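Side-chain contacts in BtGH115A (Bacteroides thetaiotaomicron, PDB 5BY3), which acts as a family GH115 4-O-methyl-alpha-glucuronidase with specificity for decorated arabinogalactans: residues G300-A305 and K312-R317; G293-H298 and K345-I350; R317-Q322 and A353-P358. All coordinates share one frame; numbering follows the deposited sequence.

Contact 1 of 3, residues G300-A305 and K312-R317; sequences GKMQGA and KAVLDR
No ring, amide or carboxylate takes part where Met302 and Ala305 meet Val314 and Leu315, so there are no faces or edges to assign; the contact is made by a selenium, methyl groups and a branched carbon. Met302, a selenomethionine in the crystal, carries most of it. No hydrogen bond joins the two segments, and the surface buried between them is 158 Å². The selenium SE lies against the branch of Val314, with CG1 at 3.6 Å, CB at 3.9 Å and CG2 at 4.0 Å, so it touches all three carbons of that side chain. Met302 and Val314 run alongside each other with their tips pointing opposite ways. Beyond the selenium, the terminal methyl CE of Met302 reaches the CD2 methyl of Leu315 at 3.9 Å. The extended chi2 of Met302 (-177°) carries SE out to Val314, and the bend at chi3 (104°) then turns CE aside to Leu315. In the TIM-barrel domain, residues 300-305 belong to the long loop that links strand 290-291 to helix 308-329, and residues 312-317 lie on that helix. The contact therefore folds the loop back against the helix it leads into. Ala305 adds a second point of packing: its CB meets Val314 CG2 at 3.9 Å. With CG1 anti to the backbone N (chi1 177°), Val314 gives one methyl mainly to the selenium and the other to Ala305. Val314 also touches Val266 of helix 265-283, while Leu315 packs on Ile350 and Leu355.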
ATOM      1  N   GLY A 300      20.074   8.627  -1.370  1.00 89.57           N
ATOM      2  CA  GLY A 300      21.407   8.968  -0.870  1.00 88.38           C
ATOM      3  C   GLY A 300      21.431  10.188   0.041  1.00 89.72           C
ATOM      4  O   GLY A 300      20.398  10.847   0.294  1.00 69.56           O
ATOM      5  N   LYS A 301      22.636  10.482   0.530  1.00 99.79           N
ATOM      6  CA  LYS A 301      22.922  11.690   1.315  1.00 97.70           C
ATOM      7  C   LYS A 301      22.543  12.912   0.476  1.00 86.89           C
ATOM      8  O   LYS A 301      22.480  12.818  -0.749  1.00 96.41           O
ATOM      9  CB  LYS A 301      24.431  11.761   1.688  1.00 94.82           C
ATOM     10  CG  LYS A 301      25.115  10.450   2.080  1.00104.45           C
ATOM     11  CD  LYS A 301      24.649   9.934   3.445  1.00110.55           C
ATOM     12  CE  LYS A 301      24.499   8.409   3.485  1.00100.66           C
ATOM     13  NZ  LYS A 301      23.558   7.958   4.558  1.00 85.09           N
HETATM   14  N   MSE A 302      22.273  14.048   1.114  1.00 83.55           N
HETATM   15  CA  MSE A 302      22.435  15.349   0.407  1.00 81.96           C
HETATM   16  C   MSE A 302      23.924  15.541   0.183  1.00 74.12           C
HETATM   17  O   MSE A 302      24.774  14.966   0.900  1.00 68.54           O
HETATM   18  CB  MSE A 302      21.882  16.593   1.112  1.00 71.01           C
HETATM   19  CG  MSE A 302      22.483  16.611   2.516  1.00 73.14           C
HETATM   20 SE   MSE A 302      21.782  18.110   3.535  1.00 80.79          SE
HETATM   21  CE  MSE A 302      20.556  17.025   4.604  1.00 61.24           C
ATOM     22  N   GLN A 303      24.239  16.345  -0.827  1.00 68.99           N
ATOM     23  CA  GLN A 303      25.606  16.739  -1.102  1.00 66.34           C
ATOM     24  C   GLN A 303      25.996  17.861  -0.144  1.00 67.05           C
ATOM     25  O   GLN A 303      25.116  18.580   0.349  1.00 63.71           O
ATOM     26  CB  GLN A 303      25.712  17.200  -2.549  1.00 64.80           C
ATOM     27  CG  GLN A 303      24.966  16.307  -3.538  1.00 58.02           C
ATOM     28  CD  GLN A 303      25.292  16.656  -4.963  1.00 55.67           C
ATOM     29  OE1 GLN A 303      26.207  17.437  -5.225  1.00 63.76           O
ATOM     30  NE2 GLN A 303      24.535  16.098  -5.900  1.00 61.40           N
ATOM     31  N   GLY A 304      27.295  17.975   0.151  1.00 65.60           N
ATOM     32  CA  GLY A 304      27.860  19.174   0.804  1.00 64.93           C
ATOM     33  C   GLY A 304      27.894  19.167   2.314  1.00 65.43           C
ATOM     34  O   GLY A 304      28.579  20.002   2.935  1.00 59.78           O
ATOM     35  N   ALA A 305      27.144  18.231   2.900  1.00 72.84           N
ATOM     36  CA  ALA A 305      27.234  17.941   4.336  1.00 79.10           C
ATOM     37  C   ALA A 305      27.476  16.456   4.563  1.00 79.88           C
ATOM     38  O   ALA A 305      26.960  15.619   3.810  1.00 76.29           O
ATOM     39  CB  ALA A 305      25.986  18.416   5.069  1.00 81.95           C
ATOM     40  N   LYS A 312      22.017  19.365   9.570  1.00 79.24           N
ATOM     41  CA  LYS A 312      20.969  20.157  10.268  1.00 84.06           C
ATOM     42  C   LYS A 312      21.032  21.652   9.952  1.00 84.11           C
ATOM     43  O   LYS A 312      20.005  22.264   9.630  1.00 87.55           O
ATOM     44  CB  LYS A 312      21.027  19.951  11.792  1.00 96.09           C
ATOM     45  CG  LYS A 312      19.665  19.914  12.488  1.00100.54           C
ATOM     46  CD  LYS A 312      19.746  20.171  13.994  1.00103.06           C
ATOM     47  CE  LYS A 312      19.547  21.649  14.327  1.00 96.90           C
ATOM     48  NZ  LYS A 312      19.063  21.821  15.723  1.00 87.05           N
ATOM     49  N   ALA A 313      22.235  22.223  10.051  1.00 74.66           N
ATOM     50  CA  ALA A 313      22.526  23.589   9.617  1.00 72.08           C
ATOM     51  C   ALA A 313      21.992  23.882   8.211  1.00 72.87           C
ATOM     52  O   ALA A 313      21.514  25.006   7.937  1.00 73.91           O
ATOM     53  CB  ALA A 313      24.033  23.836   9.675  1.00 72.21           C
ATOM     54  N   VAL A 314      22.079  22.865   7.337  1.00 69.17           N
ATOM     55  CA  VAL A 314      21.657  22.949   5.904  1.00 72.15           C
ATOM     56  C   VAL A 314      20.155  23.208   5.792  1.00 61.89           C
ATOM     57  O   VAL A 314      19.717  24.179   5.171  1.00 57.38           O
ATOM     58  CB  VAL A 314      21.990  21.648   5.089  1.00 70.56           C
ATOM     59  CG1 VAL A 314      21.476  21.731   3.643  1.00 73.34           C
ATOM     60  CG2 VAL A 314      23.477  21.339   5.102  1.00 66.89           C
ATOM     61  N   LEU A 315      19.397  22.314   6.411  1.00 62.24           N
ATOM     62  CA  LEU A 315      17.948  22.287   6.340  1.00 69.72           C
ATOM     63  C   LEU A 315      17.315  23.570   6.879  1.00 69.68           C
ATOM     64  O   LEU A 315      16.426  24.140   6.221  1.00 66.09           O
ATOM     65  CB  LEU A 315      17.418  21.047   7.075  1.00 72.12           C
ATOM     66  CG  LEU A 315      17.885  19.675   6.563  1.00 70.96           C
ATOM     67  CD1 LEU A 315      17.348  18.569   7.436  1.00 69.20           C
ATOM     68  CD2 LEU A 315      17.514  19.404   5.101  1.00 82.67           C
ATOM     69  N   ASP A 316      17.795  24.019   8.052  1.00 66.42           N
ATOM     70  CA  ASP A 316      17.440  25.327   8.624  1.00 59.04           C
ATOM     71  C   ASP A 316      17.544  26.416   7.554  1.00 56.24           C
ATOM     72  O   ASP A 316      16.622  27.212   7.404  1.00 59.63           O
ATOM     73  CB  ASP A 316      18.322  25.653   9.847  1.00 62.38           C
ATOM     74  CG  ASP A 316      18.187  24.616  10.995  1.00 64.56           C
ATOM     75  OD1 ASP A 316      17.079  24.074  11.195  1.00 58.65           O
ATOM     76  OD2 ASP A 316      19.188  24.358  11.723  1.00 64.37           O
ATOM     77  N   ARG A 317      18.629  26.401   6.769  1.00 54.52           N
ATOM     78  CA  ARG A 317      18.837  27.379   5.683  1.00 58.83           C
ATOM     79  C   ARG A 317      17.829  27.140   4.563  1.00 59.49           C
ATOM     80  O   ARG A 317      17.309  28.085   3.949  1.00 63.21           O
ATOM     81  CB  ARG A 317      20.296  27.334   5.147  1.00 68.73           C
ATOM     82  CG  ARG A 317      20.650  28.365   4.054  1.00 74.82           C
ATOM     83  CD  ARG A 317      22.002  29.043   4.269  1.00 79.94           C
ATOM     84  NE  ARG A 317      22.125  29.600   5.627  1.00 92.39           N
ATOM     85  CZ  ARG A 317      21.610  30.768   6.048  1.00 99.44           C
ATOM     86  NH1 ARG A 317      20.930  31.565   5.222  1.00106.03           N
ATOM     87  NH2 ARG A 317      21.771  31.154   7.314  1.00 82.00           N
TER

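Contact 2 of 3, residues G293-H298 and K345-I350; sequences GMRGVH and KEVLDI
Arg295 and Glu346 meet edge to edge, their guanidinium and carboxylate planes only 14° apart, in a side-on, two-pronged salt bridge. It joins two neighbouring loops of the TIM barrel: residues 293-298 follow strand 290-291, and residues 345-350 follow the adjacent parallel strand 339-341 and lead into helix 347-352. Each Arg295 nitrogen has its own oxygen. NH2 donates to Glu346 OE1 over 3.1 Å, in the guanidinium plane and onto the syn lone pair, with an N-H...O angle of 159°. NE donates to Glu346 OE2 over 3.3 Å on the syn side, though this bond is less straight and tilts from both planes. The bend of Arg295 at chi3 (86°) brings NE round to the acid, with NH2 beside it. Val347 crosses the arginine at about a right angle, its CG1 methyl 3.7 Å from Arg295 NE and 3.8 Å from CD. A methionine here has no N-H to offer, and the Glu346 carboxylate, without its charged mate, would probably be free to turn. Lys345 also crosses Arg295 at about a right angle and meets the guanidinium with its aliphatic part: Lys345 CB lies 3.7 Å from Arg295 NH2, whereas Lys345 NZ, hydrogen-bonded to Tyr396 OH, stays 5.7 Å from that same nitrogen.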
ATOM      1  N   GLY A 293      12.533  20.560   2.451  1.00 49.64           N
ATOM      2  CA  GLY A 293      13.817  19.951   2.777  1.00 45.58           C
ATOM      3  C   GLY A 293      14.665  19.663   1.566  1.00 48.10           C
ATOM      4  O   GLY A 293      14.437  20.213   0.498  1.00 43.89           O
HETATM    5  N   MSE A 294      15.649  18.788   1.756  1.00 58.21           N
HETATM    6  CA  MSE A 294      16.645  18.443   0.729  1.00 65.33           C
HETATM    7  C   MSE A 294      17.309  17.116   1.055  1.00 68.78           C
HETATM    8  O   MSE A 294      17.731  16.868   2.198  1.00 62.95           O
HETATM    9  CB  MSE A 294      17.717  19.534   0.582  1.00 55.42           C
HETATM   10  CG  MSE A 294      18.320  19.443  -0.813  1.00 59.35           C
HETATM   11 SE   MSE A 294      19.426  21.032  -1.167  1.00 62.28          SE
HETATM   12  CE  MSE A 294      20.235  20.665  -2.916  1.00 63.88           C
ATOM     13  N   ARG A 295      17.383  16.253   0.039  1.00 73.39           N
ATOM     14  CA  ARG A 295      18.201  15.031   0.069  1.00 69.25           C
ATOM     15  C   ARG A 295      19.097  15.063  -1.169  1.00 71.83           C
ATOM     16  O   ARG A 295      19.494  16.157  -1.618  1.00 76.75           O
ATOM     17  CB  ARG A 295      17.322  13.765   0.112  1.00 68.73           C
ATOM     18  CG  ARG A 295      16.542  13.552   1.409  1.00 61.05           C
ATOM     19  CD  ARG A 295      15.612  12.339   1.309  1.00 64.39           C
ATOM     20  NE  ARG A 295      16.286  11.076   1.637  1.00 60.54           N
ATOM     21  CZ  ARG A 295      16.278   9.976   0.883  1.00 53.18           C
ATOM     22  NH1 ARG A 295      15.595   9.913  -0.260  1.00 44.86           N
ATOM     23  NH2 ARG A 295      16.942   8.911   1.307  1.00 56.28           N
ATOM     24  N   GLY A 296      19.409  13.885  -1.717  1.00 68.10           N
ATOM     25  CA  GLY A 296      20.161  13.783  -2.966  1.00 61.50           C
ATOM     26  C   GLY A 296      19.344  14.056  -4.232  1.00 59.29           C
ATOM     27  O   GLY A 296      18.181  14.525  -4.164  1.00 52.08           O
ATOM     28  N   VAL A 297      19.980  13.781  -5.380  1.00 52.92           N
ATOM     29  CA  VAL A 297      19.336  13.729  -6.692  1.00 65.67           C
ATOM     30  C   VAL A 297      18.179  12.689  -6.765  1.00 71.69           C
ATOM     31  O   VAL A 297      17.058  13.024  -7.207  1.00 69.05           O
ATOM     32  CB  VAL A 297      20.399  13.564  -7.824  1.00 67.37           C
ATOM     33  CG1 VAL A 297      19.779  13.054  -9.128  1.00 68.90           C
ATOM     34  CG2 VAL A 297      21.124  14.892  -8.052  1.00 59.84           C
ATOM     35  N   HIS A 298      18.454  11.454  -6.317  1.00 75.33           N
ATOM     36  CA  HIS A 298      17.433  10.404  -6.142  1.00 82.01           C
ATOM     37  C   HIS A 298      17.412   9.950  -4.665  1.00 84.30           C
ATOM     38  O   HIS A 298      16.939  10.693  -3.806  1.00 86.39           O
ATOM     39  CB  HIS A 298      17.651   9.230  -7.122  1.00 87.97           C
ATOM     40  CG  HIS A 298      16.412   8.418  -7.393  1.00 92.61           C
ATOM     41  ND1 HIS A 298      15.562   7.986  -6.395  1.00 96.09           N
ATOM     42  CD2 HIS A 298      15.891   7.949  -8.551  1.00 91.79           C
ATOM     43  CE1 HIS A 298      14.566   7.298  -6.926  1.00 96.77           C
ATOM     44  NE2 HIS A 298      14.744   7.261  -8.234  1.00101.78           N
ATOM     45  N   LYS A 345      14.436   7.177   5.373  1.00 55.73           N
ATOM     46  CA  LYS A 345      15.824   6.655   5.464  1.00 55.51           C
ATOM     47  C   LYS A 345      16.666   7.523   6.439  1.00 54.32           C
ATOM     48  O   LYS A 345      16.234   7.680   7.587  1.00 60.72           O
ATOM     49  CB  LYS A 345      16.450   6.431   4.065  1.00 60.43           C
ATOM     50  CG  LYS A 345      15.838   5.273   3.259  1.00 70.77           C
ATOM     51  CD  LYS A 345      16.716   4.904   2.058  1.00 66.20           C
ATOM     52  CE  LYS A 345      16.439   3.507   1.513  1.00 62.20           C
ATOM     53  NZ  LYS A 345      15.685   3.466   0.219  1.00 60.68           N
ATOM     54  N   GLU A 346      17.775   8.142   5.994  1.00 47.23           N
ATOM     55  CA  GLU A 346      18.753   8.812   6.902  1.00 48.99           C
ATOM     56  C   GLU A 346      18.250  10.156   7.461  1.00 54.53           C
ATOM     57  O   GLU A 346      18.851  10.705   8.401  1.00 49.25           O
ATOM     58  CB  GLU A 346      20.116   9.015   6.214  1.00 46.49           C
ATOM     59  CG  GLU A 346      20.233  10.281   5.329  1.00 51.25           C
ATOM     60  CD  GLU A 346      19.326  10.261   4.080  1.00 58.50           C
ATOM     61  OE1 GLU A 346      19.069   9.167   3.517  1.00 59.74           O
ATOM     62  OE2 GLU A 346      18.880  11.342   3.624  1.00 62.82           O
ATOM     63  N   VAL A 347      17.183  10.690   6.854  1.00 54.75           N
ATOM     64  CA  VAL A 347      16.608  11.959   7.289  1.00 64.74           C
ATOM     65  C   VAL A 347      15.847  11.845   8.627  1.00 72.29           C
ATOM     66  O   VAL A 347      15.766  12.828   9.376  1.00 82.04           O
ATOM     67  CB  VAL A 347      15.944  12.806   6.126  1.00 71.28           C
ATOM     68  CG1 VAL A 347      15.245  11.958   5.080  1.00 77.16           C
ATOM     69  CG2 VAL A 347      15.024  13.921   6.624  1.00 66.71           C
ATOM     70  N   LEU A 348      15.358  10.640   8.953  1.00 70.95           N
ATOM     71  CA  LEU A 348      14.782  10.355  10.273  1.00 64.62           C
ATOM     72  C   LEU A 348      15.810  10.686  11.373  1.00 68.52           C
ATOM     73  O   LEU A 348      15.438  11.343  12.373  1.00 66.34           O
ATOM     74  CB  LEU A 348      14.247   8.903  10.366  1.00 65.49           C
ATOM     75  CG  LEU A 348      13.598   8.329  11.655  1.00 63.89           C
ATOM     76  CD1 LEU A 348      12.147   8.741  11.844  1.00 53.83           C
ATOM     77  CD2 LEU A 348      13.753   6.807  11.751  1.00 63.43           C
ATOM     78  N   ASP A 349      17.078  10.263  11.169  1.00 66.43           N
ATOM     79  CA  ASP A 349      18.227  10.619  12.060  1.00 72.40           C
ATOM     80  C   ASP A 349      18.419  12.134  12.193  1.00 65.10           C
ATOM     81  O   ASP A 349      18.558  12.650  13.303  1.00 73.06           O
ATOM     82  CB  ASP A 349      19.582  10.005  11.613  1.00 76.22           C
ATOM     83  CG  ASP A 349      19.584   8.477  11.573  1.00 76.91           C
ATOM     84  OD1 ASP A 349      18.929   7.818  12.411  1.00 69.30           O
ATOM     85  OD2 ASP A 349      20.283   7.932  10.686  1.00 84.33           O
ATOM     86  N   ILE A 350      18.434  12.834  11.069  1.00 55.69           N
ATOM     87  CA  ILE A 350      18.630  14.271  11.109  1.00 64.00           C
ATOM     88  C   ILE A 350      17.455  15.049  11.775  1.00 68.49           C
ATOM     89  O   ILE A 350      17.689  16.039  12.498  1.00 64.51           O
ATOM     90  CB  ILE A 350      19.228  14.831   9.783  1.00 66.70           C
ATOM     91  CG1 ILE A 350      19.346  16.340   9.820  1.00 72.96           C
ATOM     92  CG2 ILE A 350      18.483  14.393   8.532  1.00 68.64           C
ATOM     93  CD1 ILE A 350      20.355  16.811  10.828  1.00 71.44           C
TER

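Contact 3 of 3, residues R317-Q322 and A353-P358; sequences RVFVDQ and AGLQVP
Phe319 enters the contact with CG anti to its own carbonyl carbon (chi1 -66°), and a chi2 of -20° turns the ring so that its CD2-CE2 edge meets residues 355-358. Across the contact, Val357 holds CG1 anti to the backbone N (chi1 -173°), which leaves CG2 as the methyl that touches the ring. The evidence for an edge-on approach is the backbone oxygen of Gln356: it lies in the plane of the ring, 3.6 Å from Phe319 CE2 and 3.8 Å from CD2, and thus meets the C-H rim and not the pi cloud. Val357 CG2 comes in obliquely, 3.9 Å from CE2 and 4.2 Å from CZ. Leu355 CD1 touches CE2 at 4.2 Å, and Pro358 CD, 4.3 Å from CD2, completes the set, both again oblique to the ring. Phe319 thus meets four consecutive residues across the contact. Helix 308-329 belongs to the outer layer of the TIM barrel, and residues 353-358 form the connection from helix 347-352 to strand 362-366, so the ring ties a barrel helix to the approach of a later strand. Leu355 and Val357 also pack on Phe341 of strand 339-341, which extends this apolar cluster inward, and the carbonyl oxygen of Val357 is hydrogen-bonded to Arg384. No hydrogen bond crosses between the two segments. Cohesion is therefore mainly apolar, with the slightly positive ring hydrogens probably giving the Gln356 oxygen a weak electrostatic attraction.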
ATOM      1  N   ARG A 317      18.629  26.401   6.769  1.00 54.52           N
ATOM      2  CA  ARG A 317      18.837  27.379   5.683  1.00 58.83           C
ATOM      3  C   ARG A 317      17.829  27.140   4.563  1.00 59.49           C
ATOM      4  O   ARG A 317      17.309  28.085   3.949  1.00 63.21           O
ATOM      5  CB  ARG A 317      20.296  27.334   5.147  1.00 68.73           C
ATOM      6  CG  ARG A 317      20.650  28.365   4.054  1.00 74.82           C
ATOM      7  CD  ARG A 317      22.002  29.043   4.269  1.00 79.94           C
ATOM      8  NE  ARG A 317      22.125  29.600   5.627  1.00 92.39           N
ATOM      9  CZ  ARG A 317      21.610  30.768   6.048  1.00 99.44           C
ATOM     10  NH1 ARG A 317      20.930  31.565   5.222  1.00106.03           N
ATOM     11  NH2 ARG A 317      21.771  31.154   7.314  1.00 82.00           N
ATOM     12  N   VAL A 318      17.548  25.866   4.326  1.00 54.23           N
ATOM     13  CA  VAL A 318      16.695  25.440   3.229  1.00 52.39           C
ATOM     14  C   VAL A 318      15.222  25.759   3.510  1.00 49.25           C
ATOM     15  O   VAL A 318      14.550  26.309   2.655  1.00 46.11           O
ATOM     16  CB  VAL A 318      16.954  23.941   2.918  1.00 53.28           C
ATOM     17  CG1 VAL A 318      15.762  23.259   2.272  1.00 45.41           C
ATOM     18  CG2 VAL A 318      18.198  23.812   2.060  1.00 47.75           C
ATOM     19  N   PHE A 319      14.728  25.437   4.703  1.00 49.99           N
ATOM     20  CA  PHE A 319      13.331  25.750   5.055  1.00 54.53           C
ATOM     21  C   PHE A 319      13.008  27.233   4.839  1.00 57.53           C
ATOM     22  O   PHE A 319      12.010  27.577   4.185  1.00 61.16           O
ATOM     23  CB  PHE A 319      13.039  25.403   6.509  1.00 54.63           C
ATOM     24  CG  PHE A 319      13.085  23.939   6.828  1.00 55.06           C
ATOM     25  CD1 PHE A 319      12.969  22.957   5.827  1.00 54.75           C
ATOM     26  CD2 PHE A 319      13.160  23.534   8.156  1.00 54.78           C
ATOM     27  CE1 PHE A 319      12.969  21.609   6.146  1.00 52.57           C
ATOM     28  CE2 PHE A 319      13.170  22.173   8.487  1.00 65.66           C
ATOM     29  CZ  PHE A 319      13.059  21.209   7.476  1.00 59.54           C
ATOM     30  N   VAL A 320      13.891  28.089   5.354  1.00 55.47           N
ATOM     31  CA  VAL A 320      13.676  29.534   5.385  1.00 58.50           C
ATOM     32  C   VAL A 320      13.524  30.086   3.976  1.00 52.94           C
ATOM     33  O   VAL A 320      12.630  30.896   3.733  1.00 64.07           O
ATOM     34  CB  VAL A 320      14.759  30.273   6.245  1.00 62.97           C
ATOM     35  CG1 VAL A 320      14.630  31.781   6.138  1.00 60.43           C
ATOM     36  CG2 VAL A 320      14.671  29.864   7.721  1.00 58.75           C
ATOM     37  N   ASP A 321      14.336  29.596   3.041  1.00 56.29           N
ATOM     38  CA  ASP A 321      14.243  30.036   1.635  1.00 56.19           C
ATOM     39  C   ASP A 321      13.082  29.411   0.892  1.00 53.79           C
ATOM     40  O   ASP A 321      12.501  30.049  -0.013  1.00 54.09           O
ATOM     41  CB  ASP A 321      15.500  29.711   0.828  1.00 65.49           C
ATOM     42  CG  ASP A 321      16.793  30.166   1.488  1.00 68.98           C
ATOM     43  OD1 ASP A 321      16.809  30.464   2.710  1.00 75.56           O
ATOM     44  OD2 ASP A 321      17.811  30.183   0.751  1.00 62.68           O
ATOM     45  N   GLN A 322      12.784  28.155   1.230  1.00 45.30           N
ATOM     46  CA  GLN A 322      11.704  27.418   0.580  1.00 47.42           C
ATOM     47  C   GLN A 322      10.337  27.998   0.935  1.00 44.45           C
ATOM     48  O   GLN A 322       9.543  28.267   0.045  1.00 46.56           O
ATOM     49  CB  GLN A 322      11.758  25.930   0.916  1.00 45.92           C
ATOM     50  CG  GLN A 322      12.815  25.182   0.122  1.00 43.31           C
ATOM     51  CD  GLN A 322      12.896  23.712   0.516  1.00 44.23           C
ATOM     52  OE1 GLN A 322      12.465  23.303   1.599  1.00 38.95           O
ATOM     53  NE2 GLN A 322      13.457  22.911  -0.370  1.00 42.97           N
ATOM     54  N   ALA A 353      17.951  14.583  15.665  1.00 60.05           N
ATOM     55  CA  ALA A 353      19.085  15.306  16.231  1.00 60.00           C
ATOM     56  C   ALA A 353      18.645  16.722  16.680  1.00 66.96           C
ATOM     57  O   ALA A 353      19.451  17.676  16.693  1.00 71.81           O
ATOM     58  CB  ALA A 353      20.192  15.358  15.199  1.00 55.20           C
ATOM     59  N   GLY A 354      17.351  16.830  17.025  1.00 66.89           N
ATOM     60  CA  GLY A 354      16.668  18.075  17.374  1.00 64.80           C
ATOM     61  C   GLY A 354      16.518  19.136  16.285  1.00 68.65           C
ATOM     62  O   GLY A 354      16.850  20.305  16.504  1.00 66.03           O
ATOM     63  N   LEU A 355      16.000  18.762  15.116  1.00 69.63           N
ATOM     64  CA  LEU A 355      15.769  19.770  14.067  1.00 68.18           C
ATOM     65  C   LEU A 355      14.422  20.465  14.259  1.00 66.60           C
ATOM     66  O   LEU A 355      13.428  19.806  14.596  1.00 56.62           O
ATOM     67  CB  LEU A 355      15.846  19.119  12.704  1.00 59.82           C
ATOM     68  CG  LEU A 355      15.373  19.839  11.445  1.00 57.43           C
ATOM     69  CD1 LEU A 355      16.312  20.908  10.913  1.00 53.68           C
ATOM     70  CD2 LEU A 355      15.183  18.759  10.388  1.00 58.46           C
ATOM     71  N   GLN A 356      14.390  21.779  14.048  1.00 62.90           N
ATOM     72  CA  GLN A 356      13.142  22.519  14.218  1.00 66.96           C
ATOM     73  C   GLN A 356      12.375  22.614  12.897  1.00 64.88           C
ATOM     74  O   GLN A 356      12.881  23.156  11.910  1.00 68.53           O
ATOM     75  CB  GLN A 356      13.375  23.903  14.866  1.00 69.49           C
ATOM     76  CG  GLN A 356      13.988  23.875  16.273  1.00 65.20           C
ATOM     77  CD  GLN A 356      13.352  22.850  17.211  1.00 69.10           C
ATOM     78  OE1 GLN A 356      12.225  23.010  17.662  1.00 67.85           O
ATOM     79  NE2 GLN A 356      14.091  21.791  17.515  1.00 76.06           N
ATOM     80  N   VAL A 357      11.172  22.051  12.872  1.00 51.04           N
ATOM     81  CA  VAL A 357      10.323  22.123  11.674  1.00 50.72           C
ATOM     82  C   VAL A 357       9.098  22.961  12.061  1.00 45.63           C
ATOM     83  O   VAL A 357       8.475  22.674  13.086  1.00 54.21           O
ATOM     84  CB  VAL A 357       9.931  20.695  11.141  1.00 54.88           C
ATOM     85  CG1 VAL A 357       9.193  20.754   9.823  1.00 44.22           C
ATOM     86  CG2 VAL A 357      11.157  19.813  10.930  1.00 53.45           C
ATOM     87  N   PRO A 358       8.755  23.998  11.271  1.00 42.76           N
ATOM     88  CA  PRO A 358       7.639  24.893  11.648  1.00 44.72           C
ATOM     89  C   PRO A 358       6.335  24.146  11.795  1.00 53.47           C
ATOM     90  O   PRO A 358       6.008  23.287  10.948  1.00 58.63           O
ATOM     91  CB  PRO A 358       7.579  25.907  10.500  1.00 45.75           C
ATOM     92  CG  PRO A 358       8.964  25.881   9.916  1.00 43.08           C
ATOM     93  CD  PRO A 358       9.419  24.452  10.035  1.00 43.55           C
TER

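Overall arrangement
Followed from the N terminus, residues 293-298 open contact 2 and residues 300-305 open contact 1. Contact 1 closes first, after six intervening residues, and lies wholly within the larger loop that contact 2 completes at residues 345-350. Contact 3 opens at Arg317, the residue on which contact 1 ends, so these two follow in series on helix 308-329. It closes at residues 353-358, beyond the end of contact 2, and contacts 2 and 3 therefore cross. A hydrogen bond from Lys312 NZ to Gly354 O joins contacts 1 and 3, and another from Gly293 N to Gln322 OE1 joins contacts 2 and 3. Together they tie successive beta-alpha units of the barrel around that helix.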